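Local coordinates for protein butyryl-CoA dehydrogenase (Marinomonas mediterranea, PDB 6CXT) that belongs to the acyl-CoA dehydrogenase family of flavoproteins and binds flavin-adenine dinucleotide, at residues 50-55 with 97-102; 44-49 with 82-87. All coordinates share one frame; numbering follows the deposited sequence.

In the fold
Both contacts join the loop that follows helix 35-44 to helix 81-101, within the N-terminal acyl-CoA dehydrogenase domain. Their segments alternate along the chain: 44-49 runs straight into 50-55, while 82-87 and 97-102 lie near the two ends of one helix. The loop therefore follows the helix lengthwise, and the centres of contact 1 and contact 2 are about 16 Å apart. Contact 2 is the deeper, about 10 Å from the centre of the chain, and its helical segment includes Phe85, which touches both FAD and the ligand FK4. Contact 1, about 17 Å from that centre, is partly buried and carries the packing on to helix 104-114.

Contact 1 of 2, residues 50-55 with 97-102; sequences PIPEKY and PILEHG
Leu99 carries this contact: both of its methyl groups touch the Pro52 ring, and CD1 also reaches Tyr55. In the all-helical N-terminal domain of the acyl-CoA dehydrogenase fold, this joins the loop ahead of helix 64-77 to the C-terminal part of helix 81-101. CD2 of Leu99 lies 3.5 Å from CD of Pro52, the methyl meeting that corner of the proline ring. The same methyl lies 3.9 Å from the carbonyl O of Pro50, a contact without a hydrogen bond. The other branch, CD1, comes to 3.5 Å from Tyr55 CD2 and approaches the ring obliquely. With CG anti to the backbone N (chi1 -179°), the Leu99 side chain extends from the helix far enough to place both methyls against the loop.

No hydrogen bond crosses between 50-55 and 97-102, and the contact is mainly apolar, burying 156 Å² summed over both sides. Further out, the bond from Tyr55 N to Pro52 O, 3.0 Å, closes a turn that brings the proline and tyrosine rings to the same leucine. The phenol is also held at its far end, where Tyr55 OH is hydrogen-bonded to Glu104 and Lys107. Leu111 of helix 104-114 touches both Leu99 and Tyr55. On one face of the tyrosine ring, Lys54 CG sits 4.2 Å above the plane, over its centre.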
ATOM      1  N   PRO B  50     -36.536  -8.407  -1.627  1.00 23.17           N
ATOM      2  CA  PRO B  50     -36.659  -8.392  -3.071  1.00 27.80           C
ATOM      3  C   PRO B  50     -37.697  -9.405  -3.627  1.00 31.25           C
ATOM      4  O   PRO B  50     -37.635  -9.715  -4.811  1.00 31.16           O
ATOM      5  CB  PRO B  50     -35.270  -8.851  -3.526  1.00 26.75           C
ATOM      6  CG  PRO B  50     -34.815  -9.796  -2.435  1.00 27.37           C
ATOM      7  CD  PRO B  50     -35.599  -9.456  -1.190  1.00 24.02           C
ATOM      8  N   ILE B  51     -38.546  -9.976  -2.777  1.00 31.41           N
ATOM      9  CA  ILE B  51     -39.512 -11.018  -3.245  1.00 29.94           C
ATOM     10  C   ILE B  51     -40.827 -10.289  -3.575  1.00 28.92           C
ATOM     11  O   ILE B  51     -41.325  -9.519  -2.757  1.00 27.56           O
ATOM     12  CB  ILE B  51     -39.722 -12.178  -2.226  1.00 29.94           C
ATOM     13  CG1 ILE B  51     -38.368 -12.718  -1.740  1.00 31.57           C
ATOM     14  CG2 ILE B  51     -40.571 -13.319  -2.816  1.00 27.80           C
ATOM     15  CD1 ILE B  51     -37.459 -13.281  -2.812  1.00 26.77           C
ATOM     16  N   PRO B  52     -41.346 -10.484  -4.803  1.00 31.27           N
ATOM     17  CA  PRO B  52     -42.656  -9.930  -5.194  1.00 34.40           C
ATOM     18  C   PRO B  52     -43.789 -10.469  -4.316  1.00 34.62           C
ATOM     19  O   PRO B  52     -43.773 -11.651  -3.933  1.00 32.92           O
ATOM     20  CB  PRO B  52     -42.822 -10.437  -6.632  1.00 35.42           C
ATOM     21  CG  PRO B  52     -41.437 -10.679  -7.121  1.00 37.52           C
ATOM     22  CD  PRO B  52     -40.734 -11.237  -5.914  1.00 31.73           C
ATOM     23  N   GLU B  53     -44.753  -9.612  -4.002  1.00 39.24           N
ATOM     24  CA  GLU B  53     -45.983 -10.029  -3.315  1.00 45.99           C
ATOM     25  C   GLU B  53     -46.682 -11.235  -3.975  1.00 42.27           C
ATOM     26  O   GLU B  53     -47.238 -12.077  -3.281  1.00 45.10           O
ATOM     27  CB  GLU B  53     -46.954  -8.859  -3.178  1.00 51.06           C
ATOM     28  CG  GLU B  53     -47.972  -9.089  -2.070  1.00 61.60           C
ATOM     29  CD  GLU B  53     -48.736  -7.843  -1.668  1.00 69.51           C
ATOM     30  OE1 GLU B  53     -48.318  -6.713  -2.017  1.00 71.62           O
ATOM     31  OE2 GLU B  53     -49.771  -8.002  -0.987  1.00 74.55           O
ATOM     32  N   LYS B  54     -46.622 -11.315  -5.303  1.00 41.80           N
ATOM     33  CA  LYS B  54     -47.135 -12.454  -6.076  1.00 42.17           C
ATOM     34  C   LYS B  54     -46.708 -13.808  -5.491  1.00 42.92           C
ATOM     35  O   LYS B  54     -47.442 -14.814  -5.596  1.00 38.71           O
ATOM     36  CB  LYS B  54     -46.640 -12.338  -7.522  1.00 42.69           C
ATOM     37  CG  LYS B  54     -47.309 -13.264  -8.528  1.00 49.07           C
ATOM     38  CD  LYS B  54     -46.519 -13.315  -9.831  1.00 51.57           C
ATOM     39  CE  LYS B  54     -47.295 -13.923 -11.003  1.00 55.71           C
ATOM     40  NZ  LYS B  54     -47.955 -15.233 -10.728  1.00 60.31           N
ATOM     41  N   TYR B  55     -45.520 -13.847  -4.881  1.00 38.79           N
ATOM     42  CA  TYR B  55     -44.987 -15.119  -4.369  1.00 38.22           C
ATOM     43  C   TYR B  55     -44.912 -15.254  -2.870  1.00 37.95           C
ATOM     44  O   TYR B  55     -44.731 -16.359  -2.396  1.00 40.07           O
ATOM     45  CB  TYR B  55     -43.650 -15.484  -5.005  1.00 38.96           C
ATOM     46  CG  TYR B  55     -43.733 -15.627  -6.486  1.00 37.74           C
ATOM     47  CD1 TYR B  55     -44.357 -16.740  -7.081  1.00 39.14           C
ATOM     48  CD2 TYR B  55     -43.211 -14.637  -7.311  1.00 37.16           C
ATOM     49  CE1 TYR B  55     -44.429 -16.860  -8.468  1.00 37.87           C
ATOM     50  CE2 TYR B  55     -43.273 -14.743  -8.684  1.00 37.95           C
ATOM     51  CZ  TYR B  55     -43.896 -15.843  -9.259  1.00 40.41           C
ATOM     52  OH  TYR B  55     -43.920 -15.910 -10.630  1.00 40.31           O
ATOM     53  N   PRO B  97     -32.306 -17.165  -7.132  1.00 27.72           N
ATOM     54  CA  PRO B  97     -32.357 -18.085  -8.254  1.00 28.95           C
ATOM     55  C   PRO B  97     -33.675 -18.890  -8.327  1.00 32.29           C
ATOM     56  O   PRO B  97     -34.089 -19.291  -9.429  1.00 29.74           O
ATOM     57  CB  PRO B  97     -31.220 -19.060  -8.017  1.00 30.27           C
ATOM     58  CG  PRO B  97     -30.549 -18.625  -6.789  1.00 32.34           C
ATOM     59  CD  PRO B  97     -31.068 -17.317  -6.344  1.00 31.12           C
ATOM     60  N   ILE B  98     -34.290 -19.133  -7.175  1.00 30.73           N
ATOM     61  CA  ILE B  98     -35.584 -19.794  -7.139  1.00 29.61           C
ATOM     62  C   ILE B  98     -36.592 -18.892  -7.832  1.00 31.07           C
ATOM     63  O   ILE B  98     -37.312 -19.369  -8.719  1.00 31.24           O
ATOM     64  CB  ILE B  98     -36.022 -20.147  -5.700  1.00 27.61           C
ATOM     65  CG1 ILE B  98     -35.198 -21.347  -5.237  1.00 25.43           C
ATOM     66  CG2 ILE B  98     -37.548 -20.429  -5.609  1.00 25.43           C
ATOM     67  CD1 ILE B  98     -35.254 -21.596  -3.731  1.00 26.51           C
ATOM     68  N   LEU B  99     -36.665 -17.626  -7.393  1.00 28.29           N
ATOM     69  CA  LEU B  99     -37.500 -16.622  -8.027  1.00 29.71           C
ATOM     70  C   LEU B  99     -37.247 -16.525  -9.538  1.00 32.64           C
ATOM     71  O   LEU B  99     -38.208 -16.505 -10.314  1.00 36.84           O
ATOM     72  CB  LEU B  99     -37.372 -15.242  -7.363  1.00 26.71           C
ATOM     73  CG  LEU B  99     -38.218 -14.090  -7.927  1.00 30.34           C
ATOM     74  CD1 LEU B  99     -39.731 -14.341  -7.724  1.00 30.63           C
ATOM     75  CD2 LEU B  99     -37.840 -12.776  -7.271  1.00 29.75           C
ATOM     76  N   GLU B 100     -35.987 -16.517  -9.965  1.00 31.00           N
ATOM     77  CA  GLU B 100     -35.660 -16.294 -11.374  1.00 33.18           C
ATOM     78  C   GLU B 100     -35.750 -17.497 -12.298  1.00 33.07           C
ATOM     79  O   GLU B 100     -35.903 -17.318 -13.507  1.00 34.38           O
ATOM     80  CB  GLU B 100     -34.294 -15.606 -11.514  1.00 34.01           C
ATOM     81  CG  GLU B 100     -34.291 -14.309 -10.714  1.00 38.56           C
ATOM     82  CD  GLU B 100     -33.072 -13.458 -10.959  1.00 37.52           C
ATOM     83  OE1 GLU B 100     -31.959 -13.996 -11.184  1.00 37.28           O
ATOM     84  OE2 GLU B 100     -33.274 -12.231 -10.926  1.00 39.50           O
ATOM     85  N   HIS B 101     -35.648 -18.703 -11.752  1.00 31.16           N
ATOM     86  CA  HIS B 101     -35.479 -19.925 -12.557  1.00 32.63           C
ATOM     87  C   HIS B 101     -36.292 -21.115 -12.119  1.00 34.09           C
ATOM     88  O   HIS B 101     -36.190 -22.185 -12.735  1.00 36.83           O
ATOM     89  CB  HIS B 101     -34.029 -20.347 -12.599  1.00 33.49           C
ATOM     90  CG  HIS B 101     -33.138 -19.302 -13.176  1.00 39.83           C
ATOM     91  ND1 HIS B 101     -33.040 -19.074 -14.535  1.00 40.12           N
ATOM     92  CD2 HIS B 101     -32.349 -18.377 -12.576  1.00 39.33           C
ATOM     93  CE1 HIS B 101     -32.212 -18.066 -14.745  1.00 41.66           C
ATOM     94  NE2 HIS B 101     -31.777 -17.631 -13.573  1.00 41.88           N
ATOM     95  N   GLY B 102     -37.034 -20.957 -11.041  1.00 32.09           N
ATOM     96  CA  GLY B 102     -37.930 -22.028 -10.596  1.00 35.33           C
ATOM     97  C   GLY B 102     -39.227 -22.020 -11.430  1.00 36.28           C
ATOM     98  O   GLY B 102     -39.709 -20.944 -11.851  1.00 31.20           O
TER

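Contact 2 of 2, residues 44-49 with 82-87; sequences FGYFGL and GLLFAG. With EDO (1,2-ethanediol), chain E.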
ATOM      1  N   PHE B  44     -39.095  -8.347  10.606  1.00 28.04           N
ATOM      2  CA  PHE B  44     -38.745  -7.038  10.059  1.00 28.01           C
ATOM      3  C   PHE B  44     -38.944  -6.989   8.535  1.00 28.16           C
ATOM      4  O   PHE B  44     -39.265  -5.948   7.999  1.00 28.57           O
ATOM      5  CB  PHE B  44     -37.298  -6.653  10.484  1.00 27.46           C
ATOM      6  CG  PHE B  44     -36.739  -5.439   9.788  1.00 27.79           C
ATOM      7  CD1 PHE B  44     -36.964  -4.157  10.303  1.00 29.15           C
ATOM      8  CD2 PHE B  44     -35.985  -5.576   8.622  1.00 26.48           C
ATOM      9  CE1 PHE B  44     -36.433  -3.020   9.663  1.00 28.26           C
ATOM     10  CE2 PHE B  44     -35.470  -4.442   7.968  1.00 27.15           C
ATOM     11  CZ  PHE B  44     -35.687  -3.162   8.510  1.00 28.37           C
ATOM     12  N   GLY B  45     -38.735  -8.106   7.852  1.00 27.80           N
ATOM     13  CA  GLY B  45     -38.895  -8.182   6.408  1.00 25.78           C
ATOM     14  C   GLY B  45     -37.597  -8.408   5.642  1.00 25.42           C
ATOM     15  O   GLY B  45     -37.613  -8.340   4.420  1.00 26.30           O
ATOM     16  N   TYR B  46     -36.482  -8.676   6.349  1.00 27.32           N
ATOM     17  CA  TYR B  46     -35.111  -8.874   5.727  1.00 23.72           C
ATOM     18  C   TYR B  46     -35.087  -9.917   4.629  1.00 23.81           C
ATOM     19  O   TYR B  46     -34.406  -9.753   3.616  1.00 24.07           O
ATOM     20  CB  TYR B  46     -34.123  -9.306   6.832  1.00 23.29           C
ATOM     21  CG  TYR B  46     -32.645  -9.421   6.462  1.00 22.30           C
ATOM     22  CD1 TYR B  46     -32.022  -8.433   5.696  1.00 21.91           C
ATOM     23  CD2 TYR B  46     -31.856 -10.485   6.931  1.00 23.85           C
ATOM     24  CE1 TYR B  46     -30.674  -8.511   5.396  1.00 23.62           C
ATOM     25  CE2 TYR B  46     -30.470 -10.578   6.641  1.00 22.94           C
ATOM     26  CZ  TYR B  46     -29.900  -9.596   5.860  1.00 23.19           C
ATOM     27  OH  TYR B  46     -28.565  -9.617   5.533  1.00 21.70           O
ATOM     28  N   PHE B  47     -35.801 -11.036   4.823  1.00 24.63           N
ATOM     29  CA  PHE B  47     -35.701 -12.098   3.832  1.00 25.32           C
ATOM     30  C   PHE B  47     -36.681 -11.904   2.693  1.00 26.69           C
ATOM     31  O   PHE B  47     -36.592 -12.591   1.682  1.00 29.40           O
ATOM     32  CB  PHE B  47     -35.947 -13.478   4.456  1.00 26.20           C
ATOM     33  CG  PHE B  47     -35.175 -13.708   5.709  1.00 25.35           C
ATOM     34  CD1 PHE B  47     -33.775 -13.689   5.697  1.00 24.12           C
ATOM     35  CD2 PHE B  47     -35.833 -13.938   6.900  1.00 25.72           C
ATOM     36  CE1 PHE B  47     -33.084 -13.892   6.853  1.00 22.22           C
ATOM     37  CE2 PHE B  47     -35.127 -14.153   8.059  1.00 26.24           C
ATOM     38  CZ  PHE B  47     -33.743 -14.108   8.032  1.00 24.57           C
ATOM     39  N   GLY B  48     -37.609 -10.977   2.861  1.00 25.18           N
ATOM     40  CA  GLY B  48     -38.577 -10.712   1.816  1.00 27.43           C
ATOM     41  C   GLY B  48     -38.331  -9.459   1.018  1.00 28.85           C
ATOM     42  O   GLY B  48     -39.127  -9.150   0.147  1.00 29.94           O
ATOM     43  N   LEU B  49     -37.238  -8.726   1.278  1.00 27.45           N
ATOM     44  CA  LEU B  49     -37.063  -7.418   0.599  1.00 25.50           C
ATOM     45  C   LEU B  49     -37.210  -7.461  -0.930  1.00 24.83           C
ATOM     46  O   LEU B  49     -37.938  -6.623  -1.473  1.00 25.98           O
ATOM     47  CB  LEU B  49     -35.749  -6.693   1.000  1.00 25.89           C
ATOM     48  CG  LEU B  49     -35.467  -6.584   2.494  1.00 23.70           C
ATOM     49  CD1 LEU B  49     -34.012  -6.158   2.758  1.00 23.14           C
ATOM     50  CD2 LEU B  49     -36.439  -5.575   3.061  1.00 23.79           C
ATOM     51  N   GLY B  82     -22.451 -11.740  11.251  1.00 15.11           N
ATOM     52  CA  GLY B  82     -22.503 -13.155  10.826  1.00 16.36           C
ATOM     53  C   GLY B  82     -23.950 -13.523  10.556  1.00 17.45           C
ATOM     54  O   GLY B  82     -24.264 -14.241   9.581  1.00 15.72           O
ATOM     55  N   LEU B  83     -24.821 -13.029  11.429  1.00 16.07           N
ATOM     56  CA  LEU B  83     -26.263 -13.305  11.280  1.00 17.87           C
ATOM     57  C   LEU B  83     -26.820 -12.680   9.995  1.00 17.84           C
ATOM     58  O   LEU B  83     -27.567 -13.325   9.234  1.00 16.83           O
ATOM     59  CB  LEU B  83     -27.065 -12.866  12.522  1.00 17.11           C
ATOM     60  CG  LEU B  83     -28.609 -13.060  12.416  1.00 20.68           C
ATOM     61  CD1 LEU B  83     -28.924 -14.524  12.234  1.00 19.48           C
ATOM     62  CD2 LEU B  83     -29.296 -12.597  13.694  1.00 21.19           C
ATOM     63  N   LEU B  84     -26.462 -11.424   9.738  1.00 17.36           N
ATOM     64  CA  LEU B  84     -26.876 -10.743   8.506  1.00 18.37           C
ATOM     65  C   LEU B  84     -26.366 -11.481   7.283  1.00 16.75           C
ATOM     66  O   LEU B  84     -27.083 -11.572   6.280  1.00 18.07           O
ATOM     67  CB  LEU B  84     -26.370  -9.288   8.490  1.00 17.06           C
ATOM     68  CG  LEU B  84     -27.078  -8.434   9.555  1.00 18.35           C
ATOM     69  CD1 LEU B  84     -26.422  -7.039   9.531  1.00 17.98           C
ATOM     70  CD2 LEU B  84     -28.619  -8.350   9.336  1.00 19.80           C
ATOM     71  N   PHE B  85     -25.132 -11.949   7.370  1.00 17.05           N
ATOM     72  CA  PHE B  85     -24.470 -12.689   6.296  1.00 17.35           C
ATOM     73  C   PHE B  85     -25.262 -13.996   6.009  1.00 17.49           C
ATOM     74  O   PHE B  85     -25.570 -14.270   4.872  1.00 17.27           O
ATOM     75  CB  PHE B  85     -23.062 -13.014   6.727  1.00 17.05           C
ATOM     76  CG  PHE B  85     -22.352 -14.001   5.840  1.00 18.26           C
ATOM     77  CD1 PHE B  85     -22.037 -13.693   4.532  1.00 19.74           C
ATOM     78  CD2 PHE B  85     -21.930 -15.224   6.359  1.00 17.83           C
ATOM     79  CE1 PHE B  85     -21.383 -14.648   3.690  1.00 22.51           C
ATOM     80  CE2 PHE B  85     -21.277 -16.185   5.556  1.00 17.66           C
ATOM     81  CZ  PHE B  85     -20.975 -15.880   4.226  1.00 19.37           C
ATOM     82  N   ALA B  86     -25.552 -14.772   7.055  1.00 16.56           N
ATOM     83  CA  ALA B  86     -26.418 -15.995   6.904  1.00 18.48           C
ATOM     84  C   ALA B  86     -27.715 -15.653   6.163  1.00 18.44           C
ATOM     85  O   ALA B  86     -28.169 -16.407   5.274  1.00 20.13           O
ATOM     86  CB  ALA B  86     -26.702 -16.628   8.277  1.00 18.73           C
ATOM     87  N   GLY B  87     -28.335 -14.545   6.558  1.00 17.25           N
ATOM     88  CA  GLY B  87     -29.621 -14.131   6.023  1.00 18.18           C
ATOM     89  C   GLY B  87     -29.477 -13.750   4.568  1.00 18.66           C
ATOM     90  O   GLY B  87     -30.357 -14.030   3.749  1.00 18.56           O
TER
HETATM   91  C1  EDO E 402     -20.689 -13.174  14.722  1.00 28.40           C
HETATM   92  O1  EDO E 402     -21.730 -13.721  13.899  1.00 19.72           O
HETATM   93  C2  EDO E 402     -20.517 -11.638  14.620  1.00 29.04           C
HETATM   94  O2  EDO E 402     -20.216 -11.377  13.230  1.00 25.36           O
HETATM   95  O   HOH W   1     -31.868 -11.154   3.295  1.00 27.76           O
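The backbones of 44-49 and 82-87 come closest at Phe47 and Gly87, whose CA atoms are 6.8 Å apart, just after a Schellman motif with Gly45 as C-prime residue ends helix 35-44. Tyr46, with CG anti to its own N (chi1 -174°), extends to the helix and donates from OH to Leu84 O at 2.6 Å. The donor makes a C=O...donor angle of 121° and is tilted 32° from the carbonyl plane. Leu84 crosses the tyrosine at about a right angle, its CD2 making an off-centre CH-pi contact 4.3 Å from the ring centroid. Phe47 turns an edge to the helix, CE1 lying 3.6 Å from Gly87 CA. Tyr46 CE2 is 3.7 Å from that same CA, so two aromatic rings converge where Gly87 has no side chain. A water over the centre of the Tyr46 ring donates to Tyr46 O at 2.9 Å and weakly to Gly87 O. Trp38 stacks on Phe47. Phe85, on the same helical segment, touches FAD and FK4, but its CB points away from the loop. In this buried setting, the phenol bond satisfies a polar hydroxyl with a helix carbonyl and ties loop to helix.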